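Local atomic coordinates of hydroxylase (Rhodococcus sp., PDB entry 2OR0), a protein that probably binds flavin and acts as a hydroxylase of the acyl-CoA dehydrogenase fold, using molecular oxygen and reduced flavin. Residues A[42-50]-A[204-212]; A[244-252]-A[316-324]. One frame throughout, in Å; residues are numbered along the deposited sequence.

Contact 1 (A[42-50]-A[204-212])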
# COMPACT_ATOMS: atom_id res chain seq x y z
N GLN A 42 0.76 16.34 14.00
CA GLN A 42 0.52 17.47 13.10
C GLN A 42 -0.01 17.04 11.73
O GLN A 42 -0.92 17.67 11.20
CB GLN A 42 1.77 18.36 12.99
CG GLN A 42 1.49 19.71 12.29
CD GLN A 42 0.50 20.57 13.07
OE1 GLN A 42 0.76 20.94 14.22
NE2 GLN A 42 -0.64 20.88 12.45
N SER A 43 0.54 15.96 11.16
CA SER A 43 -0.00 15.43 9.89
C SER A 43 -1.46 14.98 10.07
O SER A 43 -2.28 15.10 9.15
CB SER A 43 0.83 14.25 9.36
OG SER A 43 2.18 14.61 9.15
N GLU A 44 -1.78 14.45 11.24
CA GLU A 44 -3.14 14.05 11.47
C GLU A 44 -4.07 15.26 11.54
O GLU A 44 -5.12 15.29 10.89
CB GLU A 44 -3.28 13.20 12.72
CG GLU A 44 -4.47 12.27 12.60
CD GLU A 44 -4.97 11.87 13.90
OE1 GLU A 44 -4.63 12.59 14.88
OE2 GLU A 44 -5.67 10.85 13.97
N ALA A 45 -3.67 16.26 12.32
CA ALA A 45 -4.44 17.49 12.47
C ALA A 45 -4.64 18.17 11.11
O ALA A 45 -5.73 18.69 10.83
CB ALA A 45 -3.75 18.43 13.46
N ASP A 46 -3.63 18.11 10.23
CA ASP A 46 -3.71 18.73 8.90
C ASP A 46 -4.45 17.88 7.88
O ASP A 46 -4.78 18.38 6.82
CB ASP A 46 -2.32 19.00 8.33
CG ASP A 46 -1.52 20.02 9.12
OD1 ASP A 46 -2.10 20.76 9.96
OD2 ASP A 46 -0.28 20.07 8.90
N CYS A 47 -4.65 16.59 8.18
CA CYS A 47 -5.12 15.59 7.21
C CYS A 47 -4.25 15.52 5.97
O CYS A 47 -4.76 15.41 4.85
CB CYS A 47 -6.59 15.83 6.80
SG CYS A 47 -7.70 15.74 8.19
N ARG A 48 -2.94 15.57 6.18
CA ARG A 48 -1.97 15.70 5.10
C ARG A 48 -0.61 15.57 5.76
O ARG A 48 -0.38 16.18 6.79
CB ARG A 48 -2.13 17.10 4.46
CG ARG A 48 -1.00 17.58 3.56
CD ARG A 48 -0.97 19.13 3.49
NE ARG A 48 -0.14 19.62 2.39
CZ ARG A 48 1.19 19.75 2.42
NH1 ARG A 48 1.90 19.42 3.50
NH2 ARG A 48 1.82 20.22 1.33
N LEU A 49 0.29 14.78 5.19
CA LEU A 49 1.65 14.70 5.74
C LEU A 49 2.25 16.10 5.73
O LEU A 49 2.21 16.78 4.71
CB LEU A 49 2.55 13.76 4.93
CG LEU A 49 2.31 12.25 4.92
CD1 LEU A 49 3.26 11.54 3.99
CD2 LEU A 49 2.41 11.65 6.33
N THR A 50 2.79 16.52 6.87
CA THR A 50 3.54 17.77 6.92
C THR A 50 4.70 17.68 5.91
O THR A 50 5.09 16.58 5.50
CB THR A 50 4.12 18.05 8.34
OG1 THR A 50 5.17 17.12 8.61
CG2 THR A 50 3.05 17.94 9.43
N LEU A 204 -6.17 7.04 9.14
CA LEU A 204 -5.22 7.39 8.09
C LEU A 204 -5.41 8.84 7.61
O LEU A 204 -5.23 9.15 6.40
CB LEU A 204 -5.34 6.41 6.91
CG LEU A 204 -4.77 5.00 7.16
CD1 LEU A 204 -4.99 4.13 5.93
CD2 LEU A 204 -3.26 5.14 7.52
N ARG A 205 -5.80 9.71 8.55
CA ARG A 205 -6.18 11.09 8.26
C ARG A 205 -4.99 11.75 7.62
O ARG A 205 -5.13 12.43 6.61
CB ARG A 205 -6.65 11.84 9.52
CG ARG A 205 -8.03 11.36 10.01
CD ARG A 205 -8.47 11.99 11.33
NE ARG A 205 -8.63 13.45 11.25
CZ ARG A 205 -9.66 14.08 10.68
NH1 ARG A 205 -9.69 15.41 10.68
NH2 ARG A 205 -10.66 13.40 10.11
N GLY A 206 -3.82 11.46 8.18
CA GLY A 206 -2.56 12.06 7.78
C GLY A 206 -2.05 11.67 6.41
O GLY A 206 -1.08 12.24 5.96
N THR A 207 -2.69 10.70 5.76
CA THR A 207 -2.32 10.31 4.40
C THR A 207 -2.74 11.36 3.34
O THR A 207 -2.16 11.42 2.24
CB THR A 207 -2.88 8.91 4.01
OG1 THR A 207 -4.32 8.93 3.97
CG2 THR A 207 -2.40 7.82 5.00
N GLY A 208 -3.73 12.17 3.70
CA GLY A 208 -4.28 13.18 2.82
C GLY A 208 -4.71 12.56 1.52
O GLY A 208 -4.33 13.06 0.47
N SER A 209 -5.53 11.50 1.60
CA SER A 209 -5.96 10.76 0.43
C SER A 209 -7.18 11.40 -0.26
O SER A 209 -8.25 10.79 -0.37
CB SER A 209 -6.21 9.29 0.79
OG SER A 209 -5.06 8.71 1.40
N LYS A 210 -6.96 12.60 -0.76
CA LYS A 210 -8.00 13.44 -1.38
C LYS A 210 -8.48 12.92 -2.73
O LYS A 210 -7.84 12.05 -3.33
CB LYS A 210 -7.48 14.88 -1.50
CG LYS A 210 -7.33 15.60 -0.15
CD LYS A 210 -6.43 16.82 -0.29
CE LYS A 210 -6.01 17.40 1.04
NZ LYS A 210 -5.03 18.50 0.79
N ASP A 211 -9.65 13.42 -3.17
CA ASP A 211 -10.16 13.18 -4.51
C ASP A 211 -9.34 13.95 -5.54
O ASP A 211 -8.83 15.04 -5.26
CB ASP A 211 -11.63 13.65 -4.62
CG ASP A 211 -12.62 12.73 -3.88
OD1 ASP A 211 -12.22 11.86 -3.05
OD2 ASP A 211 -13.83 12.90 -4.13
N LEU A 212 -9.26 13.40 -6.74
CA LEU A 212 -8.70 14.08 -7.91
C LEU A 212 -9.77 14.16 -8.99
O LEU A 212 -10.51 13.20 -9.20
CB LEU A 212 -7.51 13.29 -8.49
CG LEU A 212 -6.25 12.91 -7.69
CD1 LEU A 212 -5.18 12.37 -8.62
CD2 LEU A 212 -5.69 14.06 -6.85
O HOH W 1 -5.73 8.99 11.70
O HOH W 2 -7.20 15.71 12.45
O HOH W 3 -0.37 13.56 2.36
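Arg205 CG lies beside its backbone N (chi1 -72°), and a bend at chi3 (63°) brings the guanidinium against Cys47 SG. Cys47 SG also lies beside its own backbone N (chi1 -61°). The helix end here is a Schellman motif: Cys47, just past helix 33-46, has positive phi, with Cys47 N bonded to Glu44 O and Arg48 N to Ser43 O. Against this helix end packs the 3-10 turn 205-207, which leads into strand 210-214. SG sits over one guanidinium face, toward its rim, 3.2 Å from Arg205 NH1. Arg205 NH2 is held by Asp200 and Val201. The Glu44 carboxylate does not pair with Arg205; its salt bridge is to Arg375 in helix 370-381. Water 1 donates to Glu44 OE2 and accepts from Arg205 N. Water 2 lies in the guanidinium plane and links Arg205 NE to Glu44 O. An alanine here would take away the guanidinium next to Cys47 SG and is likely to leave Asp200 without this charged mate and Val201 O without this donor. Gly206 CA approaches Ser43 O at 3.3 Å in a CA-H...O contact. Gly208, at positive phi, has its CA 3.1 Å from Cys47 O. No direct hydrogen bond joins the segments; three waters bridge them. The third, water 3, accepts from Leu49 N at 3.2 Å and donates to Thr207 O at 2.8 Å.

Contact 2 (A[244-252]-A[316-324])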
# COMPACT_ATOMS: atom_id res chain seq x y z
N PRO A 244 14.47 -10.13 -11.69
CA PRO A 244 13.32 -10.89 -11.19
C PRO A 244 12.30 -10.01 -10.45
O PRO A 244 11.11 -10.27 -10.56
CB PRO A 244 13.95 -11.93 -10.26
CG PRO A 244 15.38 -12.08 -10.79
CD PRO A 244 15.74 -10.65 -11.14
N LEU A 245 12.76 -8.98 -9.75
CA LEU A 245 11.84 -8.07 -9.06
C LEU A 245 10.74 -7.60 -10.01
O LEU A 245 9.54 -7.71 -9.70
CB LEU A 245 12.57 -6.89 -8.45
CG LEU A 245 11.62 -5.79 -7.92
CD1 LEU A 245 10.76 -6.27 -6.71
CD2 LEU A 245 12.41 -4.57 -7.60
N PHE A 246 11.14 -7.13 -11.20
CA PHE A 246 10.20 -6.52 -12.13
C PHE A 246 9.37 -7.51 -12.88
O PHE A 246 8.49 -7.13 -13.65
CB PHE A 246 10.91 -5.54 -13.07
CG PHE A 246 11.54 -4.42 -12.34
CD1 PHE A 246 10.80 -3.66 -11.44
CD2 PHE A 246 12.89 -4.13 -12.51
CE1 PHE A 246 11.38 -2.62 -10.75
CE2 PHE A 246 13.47 -3.09 -11.82
CZ PHE A 246 12.71 -2.33 -10.93
N ASN A 247 9.61 -8.80 -12.64
CA ASN A 247 8.76 -9.80 -13.23
C ASN A 247 7.81 -10.46 -12.24
O ASN A 247 7.17 -11.46 -12.56
CB ASN A 247 9.57 -10.83 -14.00
CG ASN A 247 10.24 -10.22 -15.22
OD1 ASN A 247 9.66 -10.23 -16.31
ND2 ASN A 247 11.45 -9.69 -15.04
N MSE A 248 7.72 -9.90 -11.04
CA MSE A 248 6.77 -10.38 -10.01
C MSE A 248 5.30 -10.16 -10.43
O MSE A 248 5.01 -9.25 -11.20
CB MSE A 248 7.06 -9.68 -8.67
CG MSE A 248 8.38 -10.10 -8.02
SE MSE A 248 8.24 -11.83 -7.16
CE MSE A 248 7.01 -11.33 -5.66
N PRO A 249 4.36 -11.02 -9.95
CA PRO A 249 2.96 -10.73 -10.28
C PRO A 249 2.48 -9.40 -9.69
O PRO A 249 2.79 -9.10 -8.53
CB PRO A 249 2.19 -11.89 -9.64
CG PRO A 249 3.26 -13.00 -9.47
CD PRO A 249 4.48 -12.25 -9.13
N TYR A 250 1.71 -8.63 -10.48
CA TYR A 250 1.09 -7.38 -10.02
C TYR A 250 0.19 -7.62 -8.78
O TYR A 250 0.23 -6.85 -7.84
CB TYR A 250 0.28 -6.72 -11.16
CG TYR A 250 -0.47 -5.44 -10.79
CD1 TYR A 250 0.13 -4.18 -10.92
CD2 TYR A 250 -1.79 -5.49 -10.35
CE1 TYR A 250 -0.57 -3.00 -10.58
CE2 TYR A 250 -2.50 -4.32 -10.03
CZ TYR A 250 -1.89 -3.10 -10.15
OH TYR A 250 -2.63 -1.98 -9.82
N SER A 251 -0.58 -8.71 -8.80
CA SER A 251 -1.47 -9.04 -7.72
C SER A 251 -0.77 -9.39 -6.41
O SER A 251 -1.39 -9.39 -5.35
CB SER A 251 -2.41 -10.17 -8.10
OG SER A 251 -1.74 -11.42 -8.24
N CYS A 252 0.52 -9.71 -6.49
CA CYS A 252 1.33 -9.81 -5.31
C CYS A 252 1.87 -8.44 -4.91
O CYS A 252 1.69 -8.01 -3.76
CB CYS A 252 2.47 -10.83 -5.48
SG CYS A 252 3.51 -10.97 -4.00
N ALA A 316 5.72 -13.72 -1.08
CA ALA A 316 6.64 -12.93 -1.90
C ALA A 316 8.01 -13.62 -2.05
O ALA A 316 8.57 -13.61 -3.15
CB ALA A 316 6.80 -11.51 -1.34
N ASP A 317 8.55 -14.19 -0.95
CA ASP A 317 9.80 -14.97 -0.98
C ASP A 317 9.76 -16.06 -2.03
O ASP A 317 10.71 -16.24 -2.81
CB ASP A 317 10.00 -15.72 0.32
CG ASP A 317 10.58 -14.91 1.41
OD1 ASP A 317 11.14 -13.82 1.17
OD2 ASP A 317 10.48 -15.40 2.54
N ARG A 318 8.67 -16.82 -1.99
CA ARG A 318 8.46 -17.99 -2.82
C ARG A 318 8.22 -17.61 -4.27
O ARG A 318 8.76 -18.26 -5.17
CB ARG A 318 7.31 -18.81 -2.29
CG ARG A 318 6.94 -20.03 -3.10
CD ARG A 318 6.09 -21.03 -2.24
NE ARG A 318 5.21 -20.27 -1.34
CZ ARG A 318 4.02 -19.77 -1.69
NH1 ARG A 318 3.30 -19.07 -0.81
NH2 ARG A 318 3.53 -19.98 -2.91
N PHE A 319 7.40 -16.57 -4.49
CA PHE A 319 7.17 -16.05 -5.84
C PHE A 319 8.51 -15.56 -6.42
O PHE A 319 8.83 -15.84 -7.57
CB PHE A 319 6.14 -14.91 -5.81
CG PHE A 319 4.69 -15.36 -5.74
CD1 PHE A 319 4.34 -16.68 -5.43
CD2 PHE A 319 3.65 -14.43 -5.94
CE1 PHE A 319 2.99 -17.09 -5.34
CE2 PHE A 319 2.30 -14.82 -5.87
CZ PHE A 319 1.97 -16.15 -5.57
N TYR A 320 9.27 -14.82 -5.63
CA TYR A 320 10.56 -14.34 -6.09
C TYR A 320 11.47 -15.50 -6.51
O TYR A 320 12.12 -15.42 -7.54
CB TYR A 320 11.25 -13.47 -5.05
CG TYR A 320 12.53 -12.81 -5.57
CD1 TYR A 320 12.48 -11.53 -6.13
CD2 TYR A 320 13.77 -13.46 -5.50
CE1 TYR A 320 13.63 -10.92 -6.62
CE2 TYR A 320 14.95 -12.84 -5.96
CZ TYR A 320 14.86 -11.58 -6.52
OH TYR A 320 15.99 -10.95 -7.00
N ASP A 321 11.50 -16.57 -5.70
CA ASP A 321 12.30 -17.77 -5.99
C ASP A 321 11.94 -18.41 -7.31
O ASP A 321 12.83 -18.72 -8.11
CB ASP A 321 12.22 -18.81 -4.86
CG ASP A 321 13.11 -18.45 -3.70
OD1 ASP A 321 14.04 -17.63 -3.89
OD2 ASP A 321 12.88 -18.97 -2.57
N LYS A 322 10.64 -18.62 -7.54
CA LYS A 322 10.16 -19.09 -8.84
C LYS A 322 10.55 -18.17 -10.01
O LYS A 322 11.02 -18.65 -11.04
CB LYS A 322 8.65 -19.34 -8.82
CG LYS A 322 8.29 -20.54 -7.99
CD LYS A 322 6.80 -20.76 -7.84
CE LYS A 322 6.53 -22.13 -7.21
NZ LYS A 322 7.20 -22.27 -5.85
N VAL A 323 10.37 -16.86 -9.85
CA VAL A 323 10.76 -15.90 -10.90
C VAL A 323 12.29 -15.91 -11.15
O VAL A 323 12.72 -15.93 -12.30
CB VAL A 323 10.24 -14.46 -10.63
CG1 VAL A 323 10.70 -13.53 -11.71
CG2 VAL A 323 8.71 -14.44 -10.54
N ASP A 324 13.09 -15.91 -10.09
CA ASP A 324 14.55 -16.02 -10.20
C ASP A 324 14.97 -17.29 -10.94
O ASP A 324 15.92 -17.26 -11.69
CB ASP A 324 15.21 -15.96 -8.82
CG ASP A 324 16.66 -15.49 -8.87
OD1 ASP A 324 17.19 -15.15 -9.95
OD2 ASP A 324 17.30 -15.45 -7.80
O HOH W 4 15.45 -8.48 -8.69
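Met248, a selenomethionine, reaches across to Tyr320, Phe319 and Ala316 of helix 292-324. Its CB does not point at the helix. CG lies beside the backbone N (chi1 -69°), and bends at chi2 and chi3 carry the end of the chain to the helix surface. SE lies against the backbone of Tyr320, 3.5 Å from Tyr320 N, and also touches Tyr320 CB. The terminal CE turns toward the preceding turn. It meets Phe319 CB at 3.7 Å and Ala316 O at the same distance, so the Met248 tip packs on the helix backbone as well as on side chains. The Phe319 ring is gripped from the other segment by Pro249 CG, 3.8 Å from Phe319 CD2, and by Cys252 CB at its edge. Cys252 SG adds an oblique sulfur-aromatic contact. Toward the helix end, Pro244 CB packs on Tyr320 CE1 at 3.8 Å. Val323 CG1 touches both Pro244 O and Asn247 CB, 3.7 Å from Asn247 CB. The contact is nearly all apolar. Its polar link is water 4, in the plane of the Tyr320 ring, which accepts from Leu245 N and is hydrogen-bonded to Tyr320 OH at 3.0 Å. The approach to helix 250-277 thus lies along the last turns of helix 292-324. Pro78 of helix 78-91 touches Leu245, Met248, Ala316 and Tyr320, while Arg334 of helix 331-356 touches Pro249.

In the fold
From the N terminus, helix 33-46 supplies the first half of contact 1. The chain then runs through several helices and most strands of the mixed sheet before residues 204-212 close this loop of 153 residues. Contact 1 ties the N-terminal helices to the sheet. Contact 2 opens only afterwards, at residues 244-252, so the two neither nest nor cross. Its loop of 63 residues is mostly helix, holds no strand, and closes at the end of helix 292-324. It joins the start of one long helix to the end of the next. The centres of contact 1 and contact 2 are about 32 Å apart. They lie on opposite sides of the chain's centre.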